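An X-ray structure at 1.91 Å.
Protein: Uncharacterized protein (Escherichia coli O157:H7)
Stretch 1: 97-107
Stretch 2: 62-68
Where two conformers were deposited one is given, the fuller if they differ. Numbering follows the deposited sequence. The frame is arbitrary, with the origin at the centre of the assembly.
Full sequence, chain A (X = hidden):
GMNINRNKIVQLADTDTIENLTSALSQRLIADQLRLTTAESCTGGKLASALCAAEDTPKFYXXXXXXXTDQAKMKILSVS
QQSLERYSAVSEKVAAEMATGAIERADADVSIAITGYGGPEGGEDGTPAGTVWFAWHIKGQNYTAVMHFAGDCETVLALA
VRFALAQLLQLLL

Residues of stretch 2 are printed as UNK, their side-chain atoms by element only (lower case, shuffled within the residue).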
# COMPACT_ATOMS: atom_id res chain seq x y z
N GLU A 97 -8.68 -15.48 -2.94
CA GLU A 97 -9.59 -14.42 -3.37
C GLU A 97 -8.92 -13.06 -3.41
O GLU A 97 -9.27 -12.22 -4.26
CB GLU A 97 -10.83 -14.35 -2.48
CG GLU A 97 -11.67 -15.59 -2.50
CD GLU A 97 -12.86 -15.45 -1.60
OE1 GLU A 97 -12.71 -15.84 -0.43
OE2 GLU A 97 -13.93 -14.99 -2.06
N MET A 98 -8.00 -12.77 -2.48
CA MET A 98 -7.34 -11.48 -2.57
C MET A 98 -6.51 -11.38 -3.84
O MET A 98 -6.46 -10.32 -4.47
CB MET A 98 -6.45 -11.16 -1.36
CG MET A 98 -7.17 -10.95 -0.05
SD MET A 98 -6.10 -11.04 1.43
CE MET A 98 -5.04 -9.59 1.13
N ALA A 99 -5.88 -12.49 -4.24
CA ALA A 99 -5.07 -12.49 -5.45
C ALA A 99 -5.93 -12.31 -6.70
O ALA A 99 -5.52 -11.62 -7.64
CB ALA A 99 -4.26 -13.79 -5.54
N THR A 100 -7.11 -12.93 -6.75
CA THR A 100 -7.95 -12.74 -7.93
C THR A 100 -8.67 -11.40 -7.89
O THR A 100 -8.90 -10.80 -8.95
CB THR A 100 -8.97 -13.88 -8.08
OG1 THR A 100 -9.80 -13.95 -6.91
CG2 THR A 100 -8.27 -15.21 -8.29
N GLY A 101 -9.02 -10.91 -6.70
CA GLY A 101 -9.61 -9.58 -6.60
C GLY A 101 -8.67 -8.49 -7.09
O GLY A 101 -9.10 -7.55 -7.77
N ALA A 102 -7.37 -8.59 -6.76
CA ALA A 102 -6.44 -7.57 -7.22
C ALA A 102 -6.31 -7.61 -8.74
O ALA A 102 -6.24 -6.55 -9.39
CB ALA A 102 -5.06 -7.77 -6.56
N ILE A 103 -6.27 -8.81 -9.32
CA ILE A 103 -6.24 -8.95 -10.77
C ILE A 103 -7.41 -8.19 -11.38
O ILE A 103 -7.23 -7.39 -12.31
CB ILE A 103 -6.24 -10.44 -11.16
CG1 ILE A 103 -4.91 -11.12 -10.74
CG2 ILE A 103 -6.49 -10.65 -12.67
CD1 ILE A 103 -3.74 -10.87 -11.68
N GLU A 104 -8.60 -8.37 -10.80
CA GLU A 104 -9.80 -7.75 -11.36
C GLU A 104 -9.75 -6.22 -11.26
O GLU A 104 -10.01 -5.51 -12.24
CB GLU A 104 -11.05 -8.26 -10.63
CG GLU A 104 -11.29 -9.76 -10.70
CD GLU A 104 -12.37 -10.24 -9.71
OE1 GLU A 104 -12.51 -11.46 -9.54
OE2 GLU A 104 -13.07 -9.39 -9.12
N ARG A 105 -9.45 -5.71 -10.06
CA ARG A 105 -9.45 -4.27 -9.84
C ARG A 105 -8.39 -3.57 -10.68
O ARG A 105 -8.61 -2.46 -11.18
CB ARG A 105 -9.23 -3.97 -8.36
CG ARG A 105 -10.46 -4.09 -7.49
CD ARG A 105 -11.19 -2.77 -7.40
NE ARG A 105 -12.16 -2.73 -6.31
CZ ARG A 105 -12.88 -1.66 -5.99
NH1 ARG A 105 -12.73 -0.54 -6.68
NH2 ARG A 105 -13.75 -1.71 -4.99
N ALA A 106 -7.22 -4.19 -10.84
CA ALA A 106 -6.09 -3.53 -11.49
C ALA A 106 -6.01 -3.78 -12.98
O ALA A 106 -5.27 -3.07 -13.67
CB ALA A 106 -4.78 -3.96 -10.81
N ASP A 107 -6.77 -4.74 -13.51
CA ASP A 107 -6.59 -5.21 -14.89
C ASP A 107 -5.13 -5.60 -15.13
O ASP A 107 -4.48 -5.13 -16.06
CB ASP A 107 -7.07 -4.16 -15.89
CG ASP A 107 -7.20 -4.71 -17.29
OD1 ASP A 107 -7.56 -5.90 -17.43
OD2 ASP A 107 -6.96 -3.95 -18.26
N UNK A 62 1.91 -1.04 -11.12
CA UNK A 62 1.26 0.22 -10.81
C UNK A 62 0.35 0.20 -9.60
O UNK A 62 0.30 1.18 -8.85
N UNK A 63 -0.36 -0.90 -9.38
CA UNK A 63 -1.48 -0.95 -8.45
C UNK A 63 -1.17 -1.86 -7.27
O UNK A 63 -0.98 -3.07 -7.44
c UNK A 63 -2.76 -1.42 -9.16
N UNK A 64 -1.18 -1.30 -6.07
CA UNK A 64 -1.04 -2.07 -4.85
C UNK A 64 -2.20 -1.80 -3.91
O UNK A 64 -2.60 -0.65 -3.74
N UNK A 65 -2.72 -2.85 -3.29
CA UNK A 65 -3.85 -2.73 -2.39
C UNK A 65 -3.41 -3.14 -0.99
O UNK A 65 -2.71 -4.14 -0.83
c UNK A 65 -5.46 -3.69 -6.64
c UNK A 65 -6.26 -2.58 -6.84
c UNK A 65 -6.26 -2.14 -4.49
c UNK A 65 -5.06 -4.02 -5.35
c UNK A 65 -5.01 -3.59 -2.87
c UNK A 65 -6.66 -1.81 -5.77
c UNK A 65 -5.46 -3.26 -4.26
N UNK A 66 -3.78 -2.34 -0.00
CA UNK A 66 -3.64 -2.69 1.40
C UNK A 66 -5.04 -2.78 1.98
O UNK A 66 -5.79 -1.80 1.94
c UNK A 66 -2.78 -1.66 2.16
c UNK A 66 -1.35 -1.61 1.55
c UNK A 66 -2.70 -2.03 3.61
N UNK A 67 -5.39 -3.95 2.49
CA UNK A 67 -6.75 -4.21 3.01
C UNK A 67 -6.57 -4.87 4.36
O UNK A 67 -6.48 -6.10 4.45
c UNK A 67 -7.83 -4.36 0.74
c UNK A 67 -7.56 -5.10 2.05
o UNK A 67 -6.80 -6.27 1.76
N UNK A 68 -6.54 -4.06 5.42
CA UNK A 68 -6.18 -4.51 6.75
C UNK A 68 -7.35 -5.16 7.50
O UNK A 68 -7.11 -5.91 8.45
c UNK A 68 -4.78 -3.75 8.75
c UNK A 68 -5.64 -3.33 7.58
c UNK A 68 -3.45 -4.14 8.55
c UNK A 68 -4.50 -4.12 11.12
c UNK A 68 -3.18 -4.51 10.92
c UNK A 68 -5.29 -3.74 10.04
c UNK A 68 -2.66 -4.53 9.63

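Position 62 has backbone atoms alone and touches nothing on the helix; the absence of any side-chain atom makes it glycine, G62.

Position 63 carries a single carbon on CA, and this CB lies 3.6 Å from CB of A106; one carbon and nothing more makes it alanine. The CA-to-CB bond of A63 points toward the helix, so the contact is a direct methyl-to-methyl one. Here the backbones come nearest in register, the CA atoms of A63 and A106 being 6.1 Å apart.

Position 64 again lacks side-chain atoms and touches nothing on the helix; it is glycine, G64. A CB built on it would point away from the helix, as expected for alternation along a strand.

Position 65 has seven carbons: one attached to CA, then six closed into a ring. The ring carbons come close to CB of R105, CB of A102 and CB of A106. No oxygen is present, which excludes tyrosine, so the residue is phenylalanine. F65 adopts chi1 -57° (m) and chi2 -79°. CZ of F65 lies 3.6 Å from CB of R105, CD2 of F65 is 3.9 Å from CB of A102, and CE2 of F65 is 4.2 Å from CB of A106. The A106 methyl sits at the ring edge, near its plane.

Position 66 holds three carbons, the first bonded to CA and carrying the other two, and none touches the helix. This branching at CB, with no heteroatom, identifies valine. V66 has chi1 178° (t) and points away from the helix.

Position 67 also branches at its first carbon, but into one oxygen and one carbon, and the oxygen approaches CE of M98; the branching means threonine. T67 points toward the helix with chi1 52° (p). Its OG1 is 3.8 Å from CE of M98, and this buried oxygen has no hydrogen-bonding partner anywhere in the model.

Position 68 shows one carbon followed by a six-carbon ring, again without oxygen, and touches nothing on the helix: phenylalanine. F68 lies beyond the strand, its side chain out of reach of the helix.

The contact is a helix laid against one face of a strand. Their N-to-C directions differ by 137°, and the axes approach to 9.3 Å. Alternation presents A63, F65 and T67 to the helix, which answers with M98, A102, R105 and A106. CA separations widen from 6.1 Å at A106–A63 to 7.3 Å at A102–F65 and 9.2 Å at M98–T67. Small methyls meet at the narrow end, the ring occupies the middle, and the long M98 side chain spans the wide end. No hydrogen bond crosses; the 225 Å² buried in total rests on packing, with F65 the largest contributor at 74 Å².

Stretch 2 62-68: GAGFVTF
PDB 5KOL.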